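Local coordinates for protein L-Ala-D/L-Glu Epimerase (Escherichia coli, PDB 1JPD) that belongs to the enolase superfamily, pairing an N-terminal domain of the mandelate racemase/muconate lactonizing enzyme type with a C-terminal barrel domain related to the TIM barrel, at residues Q126-V129 / Q135-N138; L155-I160 / A190-L195; A166-V171 / A197-A202; D179-W184 / A227-H232. One frame throughout, in Å; residues are numbered along the deposited sequence.

In the fold
The four contacts show how a beta-alpha barrel is assembled from repeated strand-loop-helix units. Contact 1 packs the first helix of the barrel against the end of its own strand. Contacts 2 and 3 both tie helix 189-198 to the preceding unit, one at the start of helix 160-170 and the other at its end, with centres about 12 Å apart. Contact 1 touches contact 3 where Met-136 and Ala-137 pack on helix 160-170. Contact 4 lies nearer the middle of the chain, on the loops after strands 175-179 and 225-227, the barrel end that carries the active site in this superfamily. Its centre is about 14 Å from that of contact 2, which it meets at Trp-184, among other points.

Contact 1 of 4, residues Q126-V129 / Q135-N138; sequences QTVV and QMAN
Val-128, the last residue of strand 121-128, and Met-136, in the first turn of helix 133-145, meet with their side chains set obliquely to one another. Val-128 directs its CB at the helix. With CG1 anti to the backbone N (chi1 174°), that methyl lies beside the helix backbone, 3.6 Å from the carbonyl O of Met-136. The same CG1 is 4.0 Å from the terminal methyl CE of Met-136. The methionine comes to the strand in a different way: its chain runs straight through chi2 and then bends at chi3 (75°), which swings CE back over the point where the strand gives way to loop. There CE lies 3.4 Å from the O of Val-129 and 3.9 Å from the O of Val-128, while CG is 3.6 Å from the O of Val-129. Val-129 therefore takes part through its backbone alone, its side chain turning from the helix.

The pair closes the beta-alpha half of the unit made by strand 121-128, helix 133-145 and strand 150-154. Met-136 also reaches Val-153 of the next strand and Arg-163 and Ile-167 of the next helix, which places it at a junction of two adjoining units. Both side chains are buried, and the chemistry implies a join made by van der Waals packing without a hydrogen bond across it, in which a flexible thioether fits itself to a methyl of a branched side chain and to the carbonyl oxygens of Val-128 and Val-129.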
loop_
_atom_site.group_PDB
_atom_site.type_symbol
_atom_site.label_atom_id
_atom_site.label_comp_id
_atom_site.label_asym_id
_atom_site.label_seq_id
_atom_site.Cartn_x
_atom_site.Cartn_y
_atom_site.Cartn_z
ATOM N N GLN A 126 4.666 -6.222 -10.305
ATOM C CA GLN A 126 3.689 -6.949 -11.088
ATOM C C GLN A 126 3.452 -8.258 -10.370
ATOM O O GLN A 126 4.400 -8.945 -9.981
ATOM C CB GLN A 126 4.206 -7.222 -12.492
ATOM C CG GLN A 126 3.905 -6.103 -13.440
ATOM C CD GLN A 126 2.413 -5.931 -13.700
ATOM O OE1 GLN A 126 1.953 -4.820 -13.952
ATOM N NE2 GLN A 126 1.660 -7.028 -13.659
ATOM N N THR A 127 2.187 -8.607 -10.185
ATOM C CA THR A 127 1.867 -9.831 -9.493
ATOM C C THR A 127 1.983 -11.066 -10.370
ATOM O O THR A 127 1.529 -11.080 -11.509
ATOM C CB THR A 127 0.435 -9.796 -8.913
ATOM O OG1 THR A 127 0.354 -8.792 -7.898
ATOM C CG2 THR A 127 0.066 -11.151 -8.313
ATOM N N VAL A 128 2.625 -12.093 -9.823
ATOM C CA VAL A 128 2.747 -13.379 -10.475
ATOM C C VAL A 128 1.916 -14.208 -9.509
ATOM O O VAL A 128 2.350 -14.515 -8.399
ATOM C CB VAL A 128 4.187 -13.911 -10.479
ATOM C CG1 VAL A 128 4.206 -15.317 -11.056
ATOM C CG2 VAL A 128 5.085 -12.995 -11.297
ATOM N N VAL A 129 0.703 -14.542 -9.922
ATOM C CA VAL A 129 -0.200 -15.295 -9.069
ATOM C C VAL A 129 0.181 -16.763 -8.902
ATOM O O VAL A 129 0.896 -17.334 -9.723
ATOM C CB VAL A 129 -1.639 -15.195 -9.606
ATOM C CG1 VAL A 129 -2.040 -13.723 -9.743
ATOM C CG2 VAL A 129 -1.738 -15.899 -10.946
ATOM N N GLN A 135 3.420 -22.798 -14.817
ATOM C CA GLN A 135 2.545 -21.645 -15.033
ATOM C C GLN A 135 3.134 -20.364 -14.455
ATOM O O GLN A 135 3.110 -19.321 -15.105
ATOM C CB GLN A 135 1.163 -21.888 -14.424
ATOM C CG GLN A 135 0.484 -23.141 -14.936
ATOM C CD GLN A 135 -0.818 -23.420 -14.216
ATOM O OE1 GLN A 135 -0.899 -23.293 -12.993
ATOM N NE2 GLN A 135 -1.843 -23.813 -14.969
ATOM N N MET A 136 3.671 -20.432 -13.241
ATOM C CA MET A 136 4.248 -19.234 -12.640
ATOM C C MET A 136 5.480 -18.764 -13.392
ATOM O O MET A 136 5.754 -17.565 -13.465
ATOM C CB MET A 136 4.587 -19.479 -11.173
ATOM C CG MET A 136 3.366 -19.846 -10.349
ATOM S SD MET A 136 3.715 -19.933 -8.599
ATOM C CE MET A 136 3.817 -18.153 -8.236
ATOM N N ALA A 137 6.220 -19.704 -13.966
ATOM C CA ALA A 137 7.413 -19.343 -14.713
ATOM C C ALA A 137 7.036 -18.648 -16.025
ATOM O O ALA A 137 7.612 -17.610 -16.366
ATOM C CB ALA A 137 8.261 -20.586 -14.980
ATOM N N ASN A 138 6.068 -19.207 -16.753
ATOM C CA ASN A 138 5.633 -18.609 -18.018
ATOM C C ASN A 138 5.102 -17.205 -17.789
ATOM O O ASN A 138 5.404 -16.280 -18.551
ATOM C CB ASN A 138 4.540 -19.440 -18.692
ATOM C CG ASN A 138 5.073 -20.715 -19.300
ATOM O OD1 ASN A 138 6.137 -20.721 -19.933
ATOM N ND2 ASN A 138 4.331 -21.805 -19.126
#

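Contact 2 of 4, residues L155-I160 / A190-L195; sequences LDNHLI and AARCQL
Two successive beta-alpha units of the barrel are linked here: Asn-157 from the loop after strand 150-154 and Ile-160, the first residue of helix 160-170, meet Arg-192 and Leu-195 of helix 189-198. Arg-192 carries the contact. Extended from CG to NE, the chain carries the guanidinium well clear of its own helix and across to the loop, at about a right angle to both Asn-157 and Ile-160. NH1 donates to Asn-157 OD1 over 3.1 Å, with an N-H...O angle of 151°. The donor stands above the amide carbonyl plane, 46° out of it, and the oxygen is only modestly tilted from the guanidinium plane. NH2 makes a weak second bond, 3.4 Å long, to the backbone O of Asn-157, so a single residue offers both its side chain and its main chain to one arginine.

Ile-160 covers a face of the same group. Its CG1 sits over the centre of the guanidinium, 3.7 Å from CZ, a place it reaches by lying anti to its own carbonyl carbon (chi1 -63°). Trp-184, from the loop leading into helix 189-198, adds a cation-pi interaction with Arg-192.

The loop has order of its own. Asp-156 OD1 accepts from the backbone N of His-158 in an Asx turn and also forms a salt bridge with Arg-163, while Leu-159 takes the N-cap position of helix 160-170. One turn along from Arg-192, Leu-195 makes a looser approach, its CD2 4.4 Å from the backbone O of Ile-160.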
loop_
_atom_site.group_PDB
_atom_site.type_symbol
_atom_site.label_atom_id
_atom_site.label_comp_id
_atom_site.label_asym_id
_atom_site.label_seq_id
_atom_site.Cartn_x
_atom_site.Cartn_y
_atom_site.Cartn_z
ATOM N N LEU A 155 2.912 -16.501 -2.935
ATOM C CA LEU A 155 3.096 -17.905 -2.577
ATOM C C LEU A 155 2.268 -18.306 -1.366
ATOM O O LEU A 155 1.990 -17.492 -0.477
ATOM C CB LEU A 155 4.570 -18.214 -2.268
ATOM C CG LEU A 155 5.634 -18.112 -3.357
ATOM C CD1 LEU A 155 7.002 -18.418 -2.750
ATOM C CD2 LEU A 155 5.319 -19.081 -4.474
ATOM N N ASP A 156 1.858 -19.565 -1.343
ATOM C CA ASP A 156 1.125 -20.079 -0.207
ATOM C C ASP A 156 2.091 -21.036 0.457
ATOM O O ASP A 156 3.298 -20.860 0.372
ATOM C CB ASP A 156 -0.168 -20.801 -0.619
ATOM C CG ASP A 156 0.056 -21.913 -1.625
ATOM O OD1 ASP A 156 1.211 -22.373 -1.794
ATOM O OD2 ASP A 156 -0.948 -22.337 -2.243
ATOM N N ASN A 157 1.570 -22.068 1.089
ATOM C CA ASN A 157 2.421 -23.010 1.773
ATOM C C ASN A 157 2.849 -24.193 0.911
ATOM O O ASN A 157 3.474 -25.126 1.400
ATOM C CB ASN A 157 1.688 -23.501 3.017
ATOM C CG ASN A 157 2.626 -23.863 4.129
ATOM O OD1 ASN A 157 3.464 -23.055 4.532
ATOM N ND2 ASN A 157 2.497 -25.080 4.638
ATOM N N HIS A 158 2.543 -24.156 -0.377
ATOM C CA HIS A 158 2.888 -25.277 -1.238
ATOM C C HIS A 158 3.967 -25.044 -2.282
ATOM O O HIS A 158 4.188 -23.924 -2.738
ATOM C CB HIS A 158 1.625 -25.787 -1.924
ATOM C CG HIS A 158 0.568 -26.226 -0.963
ATOM N ND1 HIS A 158 0.663 -27.397 -0.241
ATOM C CD2 HIS A 158 -0.568 -25.618 -0.550
ATOM C CE1 HIS A 158 -0.370 -27.490 0.578
ATOM N NE2 HIS A 158 -1.132 -26.422 0.410
ATOM N N LEU A 159 4.634 -26.137 -2.641
ATOM C CA LEU A 159 5.691 -26.145 -3.641
ATOM C C LEU A 159 6.568 -24.895 -3.653
ATOM O O LEU A 159 6.859 -24.352 -4.716
ATOM C CB LEU A 159 5.074 -26.342 -5.025
ATOM C CG LEU A 159 4.157 -27.556 -5.178
ATOM C CD1 LEU A 159 3.584 -27.586 -6.579
ATOM C CD2 LEU A 159 4.929 -28.828 -4.890
ATOM N N ILE A 160 7.004 -24.448 -2.482
ATOM C CA ILE A 160 7.837 -23.258 -2.407
ATOM C C ILE A 160 9.142 -23.362 -3.190
ATOM O O ILE A 160 9.539 -22.414 -3.862
ATOM C CB ILE A 160 8.170 -22.903 -0.948
ATOM C CG1 ILE A 160 6.878 -22.574 -0.202
ATOM C CG2 ILE A 160 9.142 -21.732 -0.893
ATOM C CD1 ILE A 160 5.978 -21.593 -0.942
ATOM N N ALA A 190 13.252 -20.710 8.323
ATOM C CA ALA A 190 14.642 -20.339 8.060
ATOM C C ALA A 190 15.180 -20.966 6.777
ATOM O O ALA A 190 15.738 -20.274 5.925
ATOM C CB ALA A 190 15.516 -20.728 9.237
ATOM N N ALA A 191 15.033 -22.276 6.640
ATOM C CA ALA A 191 15.501 -22.949 5.439
ATOM C C ALA A 191 14.877 -22.330 4.174
ATOM O O ALA A 191 15.535 -22.220 3.129
ATOM C CB ALA A 191 15.164 -24.425 5.535
ATOM N N ARG A 192 13.604 -21.938 4.290
ATOM C CA ARG A 192 12.880 -21.326 3.180
ATOM C C ARG A 192 13.463 -19.991 2.843
ATOM O O ARG A 192 13.708 -19.716 1.671
ATOM C CB ARG A 192 11.389 -21.149 3.469
ATOM C CG ARG A 192 10.619 -22.423 3.280
ATOM C CD ARG A 192 9.155 -22.205 3.587
ATOM N NE ARG A 192 8.348 -23.398 3.352
ATOM C CZ ARG A 192 7.017 -23.424 3.386
ATOM N NH1 ARG A 192 6.325 -22.318 3.648
ATOM N NH2 ARG A 192 6.372 -24.559 3.149
ATOM N N CYS A 193 13.682 -19.155 3.855
ATOM C CA CYS A 193 14.269 -17.848 3.594
ATOM C C CYS A 193 15.622 -18.084 2.945
ATOM O O CYS A 193 16.018 -17.353 2.038
ATOM C CB CYS A 193 14.445 -17.040 4.882
ATOM S SG CYS A 193 12.913 -16.572 5.703
ATOM N N GLN A 194 16.316 -19.130 3.387
ATOM C CA GLN A 194 17.631 -19.442 2.839
ATOM C C GLN A 194 17.556 -19.769 1.354
ATOM O O GLN A 194 18.438 -19.392 0.589
ATOM C CB GLN A 194 18.279 -20.602 3.594
ATOM C CG GLN A 194 19.775 -20.692 3.323
ATOM C CD GLN A 194 20.488 -19.388 3.655
ATOM O OE1 GLN A 194 20.494 -18.949 4.811
ATOM N NE2 GLN A 194 21.083 -18.758 2.642
ATOM N N LEU A 195 16.505 -20.474 0.947
ATOM C CA LEU A 195 16.319 -20.802 -0.461
ATOM C C LEU A 195 16.036 -19.532 -1.261
ATOM O O LEU A 195 16.546 -19.368 -2.362
ATOM C CB LEU A 195 15.153 -21.764 -0.644
ATOM C CG LEU A 195 14.812 -21.958 -2.120
ATOM C CD1 LEU A 195 16.030 -22.532 -2.841
ATOM C CD2 LEU A 195 13.619 -22.878 -2.267
#

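Contact 3 of 4, residues A166-V171 / A197-A202; sequences AIRTAV and ADLGVA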
loop_
_atom_site.group_PDB
_atom_site.type_symbol
_atom_site.label_atom_id
_atom_site.label_comp_id
_atom_site.label_asym_id
_atom_site.label_seq_id
_atom_site.Cartn_x
_atom_site.Cartn_y
_atom_site.Cartn_z
ATOM N N ALA A 166 11.740 -22.515 -10.700
ATOM C CA ALA A 166 11.276 -22.358 -12.080
ATOM C C ALA A 166 11.130 -20.884 -12.474
ATOM O O ALA A 166 11.445 -20.513 -13.602
ATOM C CB ALA A 166 9.955 -23.088 -12.285
ATOM N N ILE A 167 10.656 -20.048 -11.550
ATOM C CA ILE A 167 10.496 -18.614 -11.818
ATOM C C ILE A 167 11.847 -17.908 -12.030
ATOM O O ILE A 167 12.046 -17.233 -13.050
ATOM C CB ILE A 167 9.709 -17.915 -10.668
ATOM C CG1 ILE A 167 8.241 -18.352 -10.716
ATOM C CG2 ILE A 167 9.810 -16.401 -10.785
ATOM C CD1 ILE A 167 7.425 -17.945 -9.493
ATOM N N ARG A 168 12.768 -18.061 -11.079
ATOM C CA ARG A 168 14.082 -17.434 -11.201
ATOM C C ARG A 168 14.819 -17.894 -12.462
ATOM O O ARG A 168 15.498 -17.099 -13.109
ATOM C CB ARG A 168 14.953 -17.726 -9.972
ATOM C CG ARG A 168 16.408 -17.292 -10.152
ATOM C CD ARG A 168 16.488 -15.829 -10.571
ATOM N NE ARG A 168 16.401 -14.917 -9.433
ATOM C CZ ARG A 168 16.052 -13.638 -9.527
ATOM N NH1 ARG A 168 15.745 -13.116 -10.707
ATOM N NH2 ARG A 168 16.035 -12.878 -8.444
ATOM N N THR A 169 14.693 -19.172 -12.803
ATOM C CA THR A 169 15.347 -19.706 -13.994
ATOM C C THR A 169 14.792 -19.016 -15.244
ATOM O O THR A 169 15.516 -18.810 -16.223
ATOM C CB THR A 169 15.117 -21.240 -14.144
ATOM O OG1 THR A 169 15.633 -21.928 -12.996
ATOM C CG2 THR A 169 15.807 -21.767 -15.398
ATOM N N ALA A 170 13.507 -18.664 -15.198
ATOM C CA ALA A 170 12.830 -18.010 -16.317
ATOM C C ALA A 170 13.198 -16.538 -16.454
ATOM O O ALA A 170 13.416 -16.053 -17.567
ATOM C CB ALA A 170 11.320 -18.155 -16.169
ATOM N N VAL A 171 13.247 -15.824 -15.333
ATOM C CA VAL A 171 13.594 -14.412 -15.357
ATOM C C VAL A 171 14.804 -14.196 -14.460
ATOM O O VAL A 171 14.712 -13.584 -13.397
ATOM C CB VAL A 171 12.401 -13.531 -14.895
ATOM C CG1 VAL A 171 11.235 -13.695 -15.872
ATOM C CG2 VAL A 171 11.961 -13.926 -13.497
ATOM N N ALA A 197 17.084 -16.697 -0.623
ATOM C CA ALA A 197 18.365 -16.011 -0.718
ATOM C C ALA A 197 19.235 -16.669 -1.792
ATOM O O ALA A 197 19.895 -15.974 -2.559
ATOM C CB ALA A 197 19.077 -16.020 0.627
ATOM N N ASP A 198 19.233 -18.000 -1.863
ATOM C CA ASP A 198 20.032 -18.678 -2.884
ATOM C C ASP A 198 19.599 -18.253 -4.292
ATOM O O ASP A 198 20.396 -18.309 -5.230
ATOM C CB ASP A 198 19.908 -20.211 -2.790
ATOM C CG ASP A 198 20.495 -20.787 -1.511
ATOM O OD1 ASP A 198 21.370 -20.144 -0.889
ATOM O OD2 ASP A 198 20.092 -21.907 -1.132
ATOM N N LEU A 199 18.339 -17.831 -4.429
ATOM C CA LEU A 199 17.775 -17.426 -5.716
ATOM C C LEU A 199 17.804 -15.919 -5.943
ATOM O O LEU A 199 17.248 -15.406 -6.929
ATOM C CB LEU A 199 16.339 -17.940 -5.836
ATOM C CG LEU A 199 16.228 -19.470 -5.809
ATOM C CD1 LEU A 199 14.775 -19.907 -5.929
ATOM C CD2 LEU A 199 17.054 -20.047 -6.952
ATOM N N GLY A 200 18.449 -15.209 -5.025
ATOM C CA GLY A 200 18.555 -13.768 -5.144
ATOM C C GLY A 200 17.275 -12.993 -4.888
ATOM O O GLY A 200 17.139 -11.869 -5.370
ATOM N N VAL A 201 16.336 -13.577 -4.142
ATOM C CA VAL A 201 15.089 -12.884 -3.836
ATOM C C VAL A 201 15.434 -11.653 -3.002
ATOM O O VAL A 201 16.042 -11.764 -1.940
ATOM C CB VAL A 201 14.116 -13.788 -3.046
ATOM C CG1 VAL A 201 12.889 -12.988 -2.626
ATOM C CG2 VAL A 201 13.704 -14.979 -3.902
ATOM N N ALA A 202 15.045 -10.482 -3.489
ATOM C CA ALA A 202 15.336 -9.231 -2.801
ATOM C C ALA A 202 14.630 -9.059 -1.462
ATOM O O ALA A 202 15.190 -8.461 -0.538
ATOM C CB ALA A 202 14.999 -8.052 -3.708
HETATM O O HOH W 1 15.849 -10.269 -7.094
#
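Arg-168 reaches from helix 160-170 to the C-terminal end of helix 189-198, meeting Leu-199 and Gly-200. From CB, which points at the partner segment, the chain sets out anti to the backbone N (chi1 170°) and then folds at chi2 and chi3. CG passes 4.3 Å from Leu-199 CD2, and CD lies 3.7 Å from the Leu-199 O. NE then donates to that oxygen over 2.7 Å, with an N-H...O angle of 161°, arriving nearly along the C=O axis and in the guanidinium plane. NH2 adds a weak bond to the same oxygen and a firmer one, 2.9 Å, to a water that in turn donates to the Gly-200 O. On the remaining branch NH1 donates to the Val-171 O at 2.9 Å and to the Ala-174 O, so backbone carbonyls from both sides fix the rotation of the flat group.

The oxygens come from chain leaving two helices. Gly-200, with positive phi, is the C-prime residue of a Schellman motif ending helix 189-198, and Val-171 is where helix 160-170 stops. Arg-168 thus bridges the ends of neighbouring barrel helices, its side chain also resting on Leu-176 of strand 175-179, the strand that lies between them in sequence.

Contact 4 of 4, residues D179-W184 / A227-H232; sequences DANESW and ADESCH
Asn-181 turns its CG anti to the backbone N (chi1 -165°) and Glu-229 bends at chi2 (79°), and together these torsions bring the amide and the carboxylate close together, Asn-181 ND2 lying 3.2 Å from Glu-229 OE2. Glu-182, by contrast, runs straight beyond CG (chi2 -174°) and passes across Glu-229 at a slant. Its OE1 is 3.6 Å from Glu-229 CG and equally 3.6 Å from Glu-229 OE2, an approach of like charges. A salt bridge from Glu-182 OE1 to Arg-53 probably offsets the repulsion, and Glu-182 OE2 accepts from the backbone N of Ala-210.

Both segments are loops after parallel strands of the barrel, 175-179 and 225-227, at the end where enolase-superfamily members carry their active site. Asp-179 OD1 accepts from the backbone N of Asn-181 in an Asx turn, and a type I' turn from Ala-180 to Ser-183 presents Asn-181 and Glu-182 to the other loop. Opposite them, a type I turn runs from Asp-228 to Cys-231. Water 2 lies between the loops, 2.9 Å from Asp-179 OD1 and 2.6 Å from Asp-228 OD2, and takes a weak bond from Asn-181 ND2. Asp-228 OD1 forms a salt bridge with Lys-253.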
loop_
_atom_site.group_PDB
_atom_site.type_symbol
_atom_site.label_atom_id
_atom_site.label_comp_id
_atom_site.label_asym_id
_atom_site.label_seq_id
_atom_site.Cartn_x
_atom_site.Cartn_y
_atom_site.Cartn_z
ATOM N N ASP A 179 5.480 -12.460 -1.605
ATOM C CA ASP A 179 4.423 -12.149 -0.655
ATOM C C ASP A 179 3.840 -13.485 -0.211
ATOM O O ASP A 179 3.028 -14.081 -0.916
ATOM C CB ASP A 179 3.331 -11.295 -1.308
ATOM C CG ASP A 179 2.339 -10.729 -0.290
ATOM O OD1 ASP A 179 2.491 -11.026 0.914
ATOM O OD2 ASP A 179 1.412 -9.984 -0.687
ATOM N N ALA A 180 4.277 -13.970 0.945
ATOM C CA ALA A 180 3.779 -15.241 1.459
ATOM C C ALA A 180 2.424 -15.024 2.125
ATOM O O ALA A 180 1.763 -15.973 2.559
ATOM C CB ALA A 180 4.781 -15.842 2.445
ATOM N N ASN A 181 2.035 -13.757 2.220
ATOM C CA ASN A 181 0.743 -13.360 2.768
ATOM C C ASN A 181 0.238 -14.148 4.000
ATOM O O ASN A 181 -0.866 -14.696 3.989
ATOM C CB ASN A 181 -0.288 -13.445 1.635
ATOM C CG ASN A 181 -1.579 -12.716 1.953
ATOM O OD1 ASN A 181 -2.665 -13.203 1.619
ATOM N ND2 ASN A 181 -1.473 -11.534 2.588
ATOM N N GLU A 182 1.044 -14.206 5.056
ATOM C CA GLU A 182 0.675 -14.903 6.292
ATOM C C GLU A 182 0.372 -16.406 6.186
ATOM O O GLU A 182 -0.221 -16.980 7.102
ATOM C CB GLU A 182 -0.529 -14.206 6.944
ATOM C CG GLU A 182 -0.280 -12.773 7.353
ATOM C CD GLU A 182 -1.440 -12.159 8.115
ATOM O OE1 GLU A 182 -2.518 -11.950 7.522
ATOM O OE2 GLU A 182 -1.273 -11.879 9.318
ATOM N N SER A 183 0.787 -17.061 5.108
ATOM C CA SER A 183 0.484 -18.485 4.963
ATOM C C SER A 183 1.594 -19.438 5.405
ATOM O O SER A 183 1.370 -20.647 5.502
ATOM C CB SER A 183 0.105 -18.795 3.512
ATOM O OG SER A 183 1.209 -18.591 2.649
ATOM N N TRP A 184 2.784 -18.907 5.676
ATOM C CA TRP A 184 3.906 -19.749 6.089
ATOM C C TRP A 184 3.918 -20.015 7.587
ATOM O O TRP A 184 3.190 -19.375 8.342
ATOM C CB TRP A 184 5.224 -19.104 5.661
ATOM C CG TRP A 184 5.467 -19.169 4.176
ATOM C CD1 TRP A 184 4.561 -19.499 3.203
ATOM C CD2 TRP A 184 6.686 -18.844 3.491
ATOM N NE1 TRP A 184 5.139 -19.395 1.960
ATOM C CE2 TRP A 184 6.440 -18.994 2.106
ATOM C CE3 TRP A 184 7.959 -18.435 3.913
ATOM C CZ2 TRP A 184 7.419 -18.753 1.142
ATOM C CZ3 TRP A 184 8.932 -18.194 2.952
ATOM C CH2 TRP A 184 8.655 -18.353 1.583
ATOM N N ALA A 227 7.290 -6.299 6.890
ATOM C CA ALA A 227 6.057 -6.335 7.663
ATOM C C ALA A 227 4.956 -5.681 6.841
ATOM O O ALA A 227 5.160 -4.612 6.254
ATOM C CB ALA A 227 6.236 -5.586 8.980
ATOM N N ASP A 228 3.798 -6.337 6.791
ATOM C CA ASP A 228 2.646 -5.821 6.059
ATOM C C ASP A 228 1.485 -5.699 7.039
ATOM O O ASP A 228 1.207 -4.614 7.545
ATOM C CB ASP A 228 2.270 -6.767 4.918
ATOM C CG ASP A 228 1.199 -6.186 4.004
ATOM O OD1 ASP A 228 0.757 -5.039 4.244
ATOM O OD2 ASP A 228 0.808 -6.885 3.040
ATOM N N GLU A 229 0.809 -6.811 7.313
ATOM C CA GLU A 229 -0.302 -6.778 8.253
ATOM C C GLU A 229 0.203 -6.386 9.638
ATOM O O GLU A 229 -0.534 -5.800 10.415
ATOM C CB GLU A 229 -1.024 -8.136 8.317
ATOM C CG GLU A 229 -1.936 -8.427 7.116
ATOM C CD GLU A 229 -1.170 -8.897 5.879
ATOM O OE1 GLU A 229 0.061 -8.662 5.796
ATOM O OE2 GLU A 229 -1.800 -9.495 4.977
ATOM N N SER A 230 1.462 -6.685 9.939
ATOM C CA SER A 230 2.024 -6.355 11.249
ATOM C C SER A 230 2.402 -4.893 11.412
ATOM O O SER A 230 2.726 -4.463 12.513
ATOM C CB SER A 230 3.257 -7.209 11.538
ATOM O OG SER A 230 2.931 -8.587 11.552
ATOM N N CYS A 231 2.360 -4.128 10.328
ATOM C CA CYS A 231 2.707 -2.715 10.395
ATOM C C CYS A 231 1.576 -1.748 10.038
ATOM O O CYS A 231 1.142 -1.714 8.888
ATOM C CB CYS A 231 3.876 -2.426 9.467
ATOM S SG CYS A 231 4.176 -0.663 9.280
ATOM N N HIS A 232 1.121 -0.950 11.005
ATOM C CA HIS A 232 0.057 0.030 10.750
ATOM C C HIS A 232 0.569 1.458 10.870
ATOM O O HIS A 232 0.497 2.246 9.923
ATOM C CB HIS A 232 -1.098 -0.087 11.746
ATOM C CG HIS A 232 -1.722 -1.441 11.818
ATOM N ND1 HIS A 232 -3.014 -1.629 12.259
ATOM C CD2 HIS A 232 -1.221 -2.675 11.577
ATOM C CE1 HIS A 232 -3.282 -2.922 12.291
ATOM N NE2 HIS A 232 -2.210 -3.579 11.882
HETATM O O HOH W 2 1.134 -9.413 2.896
#